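Local coordinates for beta-1,3-glucanosyltransferase (Rhizomucor miehei CAU432, PDB 4WTP), which belongs to glycoside hydrolase family 17, a group of carbohydrate-active enzymes built on a beta/alpha barrel, at residues P189-L203 with N232-Y246. Sequence-based numbering, arbitrary orientation.
Sequences PYWEGVTIDNAADTL and NFQSSVASVENENKY
Y246 sets its ring as a knob among I196, A199, A200 and L203 of helix 196-203, with CE1 3.5 Å from A199 CB and its edge toward A200 N. The small A199 and A200 let that edge approach the helix backbone; beyond them, P189 CD touches the tyrosine's OH, whose hydrogen bond goes to T224. The two helices run roughly parallel, crossing at -31°. I196 sends CG1 anti to its nitrogen (chi1 -177°), which carries CD1 to Y246 CB, while CG2 lies 3.6 Å from N242 OD1. ND2 of N242 donates almost straight to V237 O (2.9 Å), which lies in the N242 amide plane; this bond fixes the amide's rotation. K245 runs past I196 to D197, but its ammonium group pairs with D249 and meets D197 O through a water.

At the other end, the hairpin 232-237, with a type II' turn, packs on the loop 189-195. S236 OG, a hydroxyl small enough to fit there, donates to V194 O (2.7 Å) from above the carbonyl plane. Y190 CE2 lies 3.7 Å from F233 CB, and its OH reaches N232 O through a water. W191 and F233 form an offset edge-to-face pair, W191 giving the edge, planes at 85°. G193, whose positive phi suits glycine, directs a CA-H toward F233 O (CA to O 3.4 Å). Another water joins I196 N to S235 O and V237 N. Thus the helices meet largely through apolar shape, whereas loop and hairpin satisfy backbone polar groups through serine and bridging waters.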
loop_
_atom_site.group_PDB
_atom_site.type_symbol
_atom_site.label_atom_id
_atom_site.label_comp_id
_atom_site.label_asym_id
_atom_site.label_seq_id
_atom_site.Cartn_x
_atom_site.Cartn_y
_atom_site.Cartn_z
ATOM N N PRO A 189 7.981 4.972 10.668
ATOM C CA PRO A 189 8.748 5.547 11.760
ATOM C C PRO A 189 7.913 5.858 13.022
ATOM O O PRO A 189 8.443 5.782 14.144
ATOM C CB PRO A 189 9.349 6.791 11.118
ATOM C CG PRO A 189 9.613 6.346 9.695
ATOM C CD PRO A 189 8.415 5.498 9.355
ATOM N N TYR A 190 6.648 6.224 12.859
ATOM C CA TYR A 190 5.776 6.445 13.981
ATOM C C TYR A 190 5.789 5.276 14.962
ATOM O O TYR A 190 5.849 5.444 16.188
ATOM C CB TYR A 190 4.330 6.671 13.485
ATOM C CG TYR A 190 3.415 6.918 14.641
ATOM C CD1 TYR A 190 3.252 8.225 15.137
ATOM C CD2 TYR A 190 2.721 5.894 15.280
ATOM C CE1 TYR A 190 2.453 8.471 16.243
ATOM C CE2 TYR A 190 1.922 6.144 16.377
ATOM C CZ TYR A 190 1.784 7.437 16.863
ATOM O OH TYR A 190 0.994 7.682 17.959
ATOM N N TRP A 191 5.694 4.068 14.425
ATOM C CA TRP A 191 5.666 2.887 15.280
ATOM C C TRP A 191 7.040 2.489 15.832
ATOM O O TRP A 191 7.142 1.559 16.650
ATOM C CB TRP A 191 5.046 1.710 14.505
ATOM C CG TRP A 191 3.599 1.885 14.178
ATOM C CD1 TRP A 191 3.002 1.864 12.928
ATOM C CD2 TRP A 191 2.523 2.083 15.120
ATOM N NE1 TRP A 191 1.645 2.039 13.033
ATOM C CE2 TRP A 191 1.297 2.163 14.339
ATOM C CE3 TRP A 191 2.452 2.170 16.489
ATOM C CZ2 TRP A 191 0.070 2.340 14.936
ATOM C CZ3 TRP A 191 1.213 2.362 17.088
ATOM C CH2 TRP A 191 0.043 2.439 16.327
ATOM N N GLU A 192 8.071 3.215 15.420
ATOM C CA GLU A 192 9.429 3.058 15.909
ATOM C C GLU A 192 9.744 4.155 16.937
ATOM O O GLU A 192 10.851 4.215 17.477
ATOM C CB GLU A 192 10.427 3.097 14.750
ATOM C CG GLU A 192 10.128 2.108 13.616
ATOM C CD GLU A 192 10.848 2.501 12.317
ATOM O OE1 GLU A 192 12.047 2.852 12.396
ATOM O OE2 GLU A 192 10.245 2.485 11.199
ATOM N N GLY A 193 8.782 5.043 17.200
ATOM C CA GLY A 193 9.003 6.083 18.207
ATOM C C GLY A 193 9.899 7.219 17.744
ATOM O O GLY A 193 10.400 7.989 18.579
ATOM N N VAL A 194 10.110 7.345 16.433
ATOM C CA VAL A 194 10.957 8.405 15.851
ATOM C C VAL A 194 10.223 9.754 15.892
ATOM O O VAL A 194 9.055 9.850 15.490
ATOM C CB VAL A 194 11.354 8.041 14.418
ATOM C CG1 VAL A 194 12.175 9.144 13.757
ATOM C CG2 VAL A 194 12.130 6.715 14.422
ATOM N N THR A 195 10.888 10.777 16.396
ATOM C CA THR A 195 10.257 12.098 16.470
ATOM C C THR A 195 9.995 12.609 15.050
ATOM O O THR A 195 10.751 12.318 14.118
ATOM C CB THR A 195 11.113 13.084 17.288
ATOM O OG1 THR A 195 10.362 14.277 17.574
ATOM C CG2 THR A 195 12.404 13.452 16.549
ATOM N N ILE A 196 8.957 13.430 14.913
ATOM C CA ILE A 196 8.505 13.831 13.594
ATOM C C ILE A 196 9.604 14.446 12.698
ATOM O O ILE A 196 9.668 14.177 11.486
ATOM C CB ILE A 196 7.265 14.745 13.708
ATOM C CG1 ILE A 196 6.734 15.126 12.313
ATOM C CG2 ILE A 196 7.529 15.983 14.598
ATOM C CD1 ILE A 196 6.298 13.955 11.429
ATOM N N ASP A 197 10.472 15.286 13.257
ATOM C CA ASP A 197 11.466 15.974 12.433
ATOM C C ASP A 197 12.418 15.016 11.729
ATOM O O ASP A 197 13.021 15.355 10.695
ATOM C CB ASP A 197 12.276 16.968 13.282
ATOM C CG ASP A 197 11.484 18.155 13.713
ATOM O OD1 ASP A 197 10.356 18.335 13.236
ATOM O OD2 ASP A 197 12.027 18.937 14.520
ATOM N N ASN A 198 12.583 13.837 12.329
ATOM C CA ASN A 198 13.488 12.817 11.836
ATOM C C ASN A 198 12.776 11.687 11.050
ATOM O O ASN A 198 13.424 10.789 10.573
ATOM C CB ASN A 198 14.260 12.173 13.024
ATOM C CG ASN A 198 14.890 13.175 13.998
ATOM O OD1 ASN A 198 14.962 14.358 13.729
ATOM N ND2 ASN A 198 15.322 12.682 15.154
ATOM N N ALA A 199 11.459 11.736 10.930
ATOM C CA ALA A 199 10.716 10.569 10.477
ATOM C C ALA A 199 10.929 10.243 8.992
ATOM O O ALA A 199 11.212 9.072 8.644
ATOM C CB ALA A 199 9.256 10.749 10.803
ATOM N N ALA A 200 10.832 11.241 8.114
ATOM C CA ALA A 200 11.039 10.982 6.692
ATOM C C ALA A 200 12.480 10.581 6.417
ATOM O O ALA A 200 12.743 9.762 5.514
ATOM C CB ALA A 200 10.657 12.187 5.880
ATOM N N ASP A 201 13.403 11.140 7.192
ATOM C CA ASP A 201 14.798 10.772 6.973
ATOM C C ASP A 201 14.999 9.283 7.351
ATOM O O ASP A 201 15.701 8.546 6.623
ATOM C CB ASP A 201 15.713 11.701 7.758
ATOM C CG ASP A 201 15.680 13.152 7.234
ATOM O OD1 ASP A 201 15.358 13.398 6.039
ATOM O OD2 ASP A 201 15.958 14.062 8.036
ATOM N N THR A 202 14.407 8.823 8.464
ATOM C CA THR A 202 14.482 7.415 8.894
ATOM C C THR A 202 13.828 6.532 7.836
ATOM O O THR A 202 14.326 5.443 7.562
ATOM C CB THR A 202 13.746 7.227 10.230
ATOM O OG1 THR A 202 14.439 7.955 11.243
ATOM C CG2 THR A 202 13.659 5.760 10.659
ATOM N N LEU A 203 12.701 6.967 7.251
ATOM C CA LEU A 203 12.056 6.208 6.186
ATOM C C LEU A 203 13.069 5.956 5.065
ATOM O O LEU A 203 13.169 4.863 4.547
ATOM C CB LEU A 203 10.875 7.005 5.633
ATOM C CG LEU A 203 10.176 6.325 4.452
ATOM C CD1 LEU A 203 9.366 5.144 4.968
ATOM C CD2 LEU A 203 9.249 7.295 3.749
ATOM N N ASN A 232 0.380 9.265 21.270
ATOM C CA ASN A 232 1.787 9.291 20.892
ATOM C C ASN A 232 2.342 7.862 21.027
ATOM O O ASN A 232 1.687 6.982 21.610
ATOM C CB ASN A 232 2.572 10.235 21.830
ATOM C CG ASN A 232 2.605 9.723 23.258
ATOM O OD1 ASN A 232 1.579 9.684 23.950
ATOM N ND2 ASN A 232 3.777 9.327 23.702
ATOM N N PHE A 233 3.476 7.631 20.411
ATOM C CA PHE A 233 4.187 6.381 20.591
ATOM C C PHE A 233 5.609 6.775 20.921
ATOM O O PHE A 233 6.399 7.137 20.043
ATOM C CB PHE A 233 4.119 5.518 19.323
ATOM C CG PHE A 233 4.550 4.101 19.552
ATOM C CD1 PHE A 233 5.903 3.752 19.568
ATOM C CD2 PHE A 233 3.590 3.107 19.752
ATOM C CE1 PHE A 233 6.285 2.427 19.773
ATOM C CE2 PHE A 233 3.960 1.783 19.943
ATOM C CZ PHE A 233 5.306 1.451 19.960
ATOM N N GLN A 234 5.923 6.781 22.222
ATOM C CA GLN A 234 7.152 7.393 22.701
ATOM C C GLN A 234 7.280 8.822 22.124
ATOM O O GLN A 234 6.328 9.578 22.269
ATOM C CB GLN A 234 8.361 6.510 22.421
ATOM C CG GLN A 234 8.290 5.183 23.169
ATOM C CD GLN A 234 9.016 4.060 22.458
ATOM O OE1 GLN A 234 9.906 4.296 21.639
ATOM N NE2 GLN A 234 8.645 2.821 22.776
ATOM N N SER A 235 8.355 9.132 21.405
ATOM C CA SER A 235 8.563 10.525 20.892
ATOM C C SER A 235 7.728 10.854 19.655
ATOM O O SER A 235 7.711 12.017 19.236
ATOM C CB SER A 235 10.021 10.785 20.539
ATOM O OG SER A 235 10.836 10.759 21.693
ATOM N N SER A 236 7.063 9.870 19.042
ATOM C CA SER A 236 6.238 10.088 17.854
ATOM C C SER A 236 4.899 10.584 18.325
ATOM O O SER A 236 4.154 9.868 18.944
ATOM C CB SER A 236 6.094 8.787 17.043
ATOM O OG SER A 236 7.332 8.253 16.717
ATOM N N VAL A 237 4.555 11.829 17.976
ATOM C CA VAL A 237 3.313 12.434 18.445
ATOM C C VAL A 237 2.290 12.474 17.315
ATOM O O VAL A 237 2.573 12.964 16.221
ATOM C CB VAL A 237 3.567 13.857 19.011
ATOM C CG1 VAL A 237 2.263 14.545 19.403
ATOM C CG2 VAL A 237 4.560 13.803 20.172
ATOM N N ALA A 238 1.102 11.959 17.593
ATOM C CA ALA A 238 -0.001 12.053 16.656
ATOM C C ALA A 238 -0.672 13.429 16.696
ATOM O O ALA A 238 -1.141 13.832 17.757
ATOM C CB ALA A 238 -1.022 10.975 16.939
ATOM N N SER A 239 -0.633 14.182 15.591
ATOM C CA SER A 239 -1.277 15.504 15.502
ATOM C C SER A 239 -1.475 15.804 14.037
ATOM O O SER A 239 -0.843 15.212 13.164
ATOM C CB SER A 239 -0.438 16.610 16.138
ATOM O OG SER A 239 0.696 16.871 15.324
ATOM N N VAL A 240 -2.395 16.717 13.756
ATOM C CA VAL A 240 -2.631 17.099 12.357
ATOM C C VAL A 240 -1.382 17.798 11.786
ATOM O O VAL A 240 -1.036 17.571 10.645
ATOM C CB VAL A 240 -3.885 17.985 12.190
ATOM C CG1 VAL A 240 -5.128 17.275 12.703
ATOM C CG2 VAL A 240 -3.695 19.323 12.886
ATOM N N GLU A 241 -0.710 18.600 12.598
ATOM C CA GLU A 241 0.468 19.301 12.113
ATOM C C GLU A 241 1.548 18.277 11.760
ATOM O O GLU A 241 2.276 18.451 10.783
ATOM C CB GLU A 241 0.988 20.299 13.158
ATOM C CG GLU A 241 2.077 19.786 14.105
ATOM C CD GLU A 241 2.734 20.875 14.974
ATOM O OE1 GLU A 241 3.897 21.267 14.699
ATOM O OE2 GLU A 241 2.098 21.345 15.946
ATOM N N ASN A 242 1.660 17.208 12.557
ATOM C CA ASN A 242 2.679 16.176 12.319
ATOM C C ASN A 242 2.329 15.327 11.121
ATOM O O ASN A 242 3.214 14.989 10.331
ATOM C CB ASN A 242 2.990 15.343 13.570
ATOM C CG ASN A 242 3.781 16.115 14.588
ATOM O OD1 ASN A 242 4.206 17.264 14.353
ATOM N ND2 ASN A 242 3.999 15.486 15.736
ATOM N N GLU A 243 1.050 14.953 10.951
ATOM C CA GLU A 243 0.680 14.220 9.747
ATOM C C GLU A 243 0.993 15.090 8.514
ATOM O O GLU A 243 1.496 14.602 7.518
ATOM C CB GLU A 243 -0.776 13.758 9.729
ATOM C CG GLU A 243 -1.066 12.954 8.470
ATOM C CD GLU A 243 -2.494 12.492 8.296
ATOM O OE1 GLU A 243 -3.400 12.900 9.045
ATOM O OE2 GLU A 243 -2.703 11.721 7.328
ATOM N N ASN A 244 0.629 16.373 8.556
ATOM C CA ASN A 244 0.902 17.306 7.458
ATOM C C ASN A 244 2.390 17.388 7.140
ATOM O O ASN A 244 2.780 17.303 5.982
ATOM C CB ASN A 244 0.355 18.691 7.844
ATOM C CG ASN A 244 0.255 19.622 6.651
ATOM O OD1 ASN A 244 -0.264 19.248 5.610
ATOM N ND2 ASN A 244 0.736 20.836 6.826
ATOM N N LYS A 245 3.214 17.520 8.179
ATOM C CA LYS A 245 4.660 17.569 7.989
ATOM C C LYS A 245 5.188 16.261 7.370
ATOM O O LYS A 245 6.002 16.288 6.438
ATOM C CB LYS A 245 5.365 17.886 9.299
ATOM C CG LYS A 245 6.870 17.771 9.194
ATOM C CD LYS A 245 7.593 18.354 10.396
ATOM C CE LYS A 245 9.093 18.093 10.310
ATOM N NZ LYS A 245 9.757 18.396 9.008
ATOM N N TYR A 246 4.730 15.123 7.895
ATOM C CA TYR A 246 5.213 13.830 7.416
ATOM C C TYR A 246 4.837 13.654 5.952
ATOM O O TYR A 246 5.649 13.265 5.119
ATOM C CB TYR A 246 4.625 12.677 8.241
ATOM C CG TYR A 246 5.313 11.351 7.935
ATOM C CD1 TYR A 246 6.649 11.169 8.263
ATOM C CD2 TYR A 246 4.645 10.319 7.280
ATOM C CE1 TYR A 246 7.295 9.955 8.007
ATOM C CE2 TYR A 246 5.271 9.098 7.016
ATOM C CZ TYR A 246 6.602 8.946 7.356
ATOM O OH TYR A 246 7.271 7.764 7.114
HETATM O O HOH W 1 -0.519 6.570 20.103
HETATM O O HOH W 2 11.096 7.902 21.276
HETATM O O HOH W 3 6.880 13.556 17.121
HETATM O O HOH W 4 12.495 17.717 9.405
#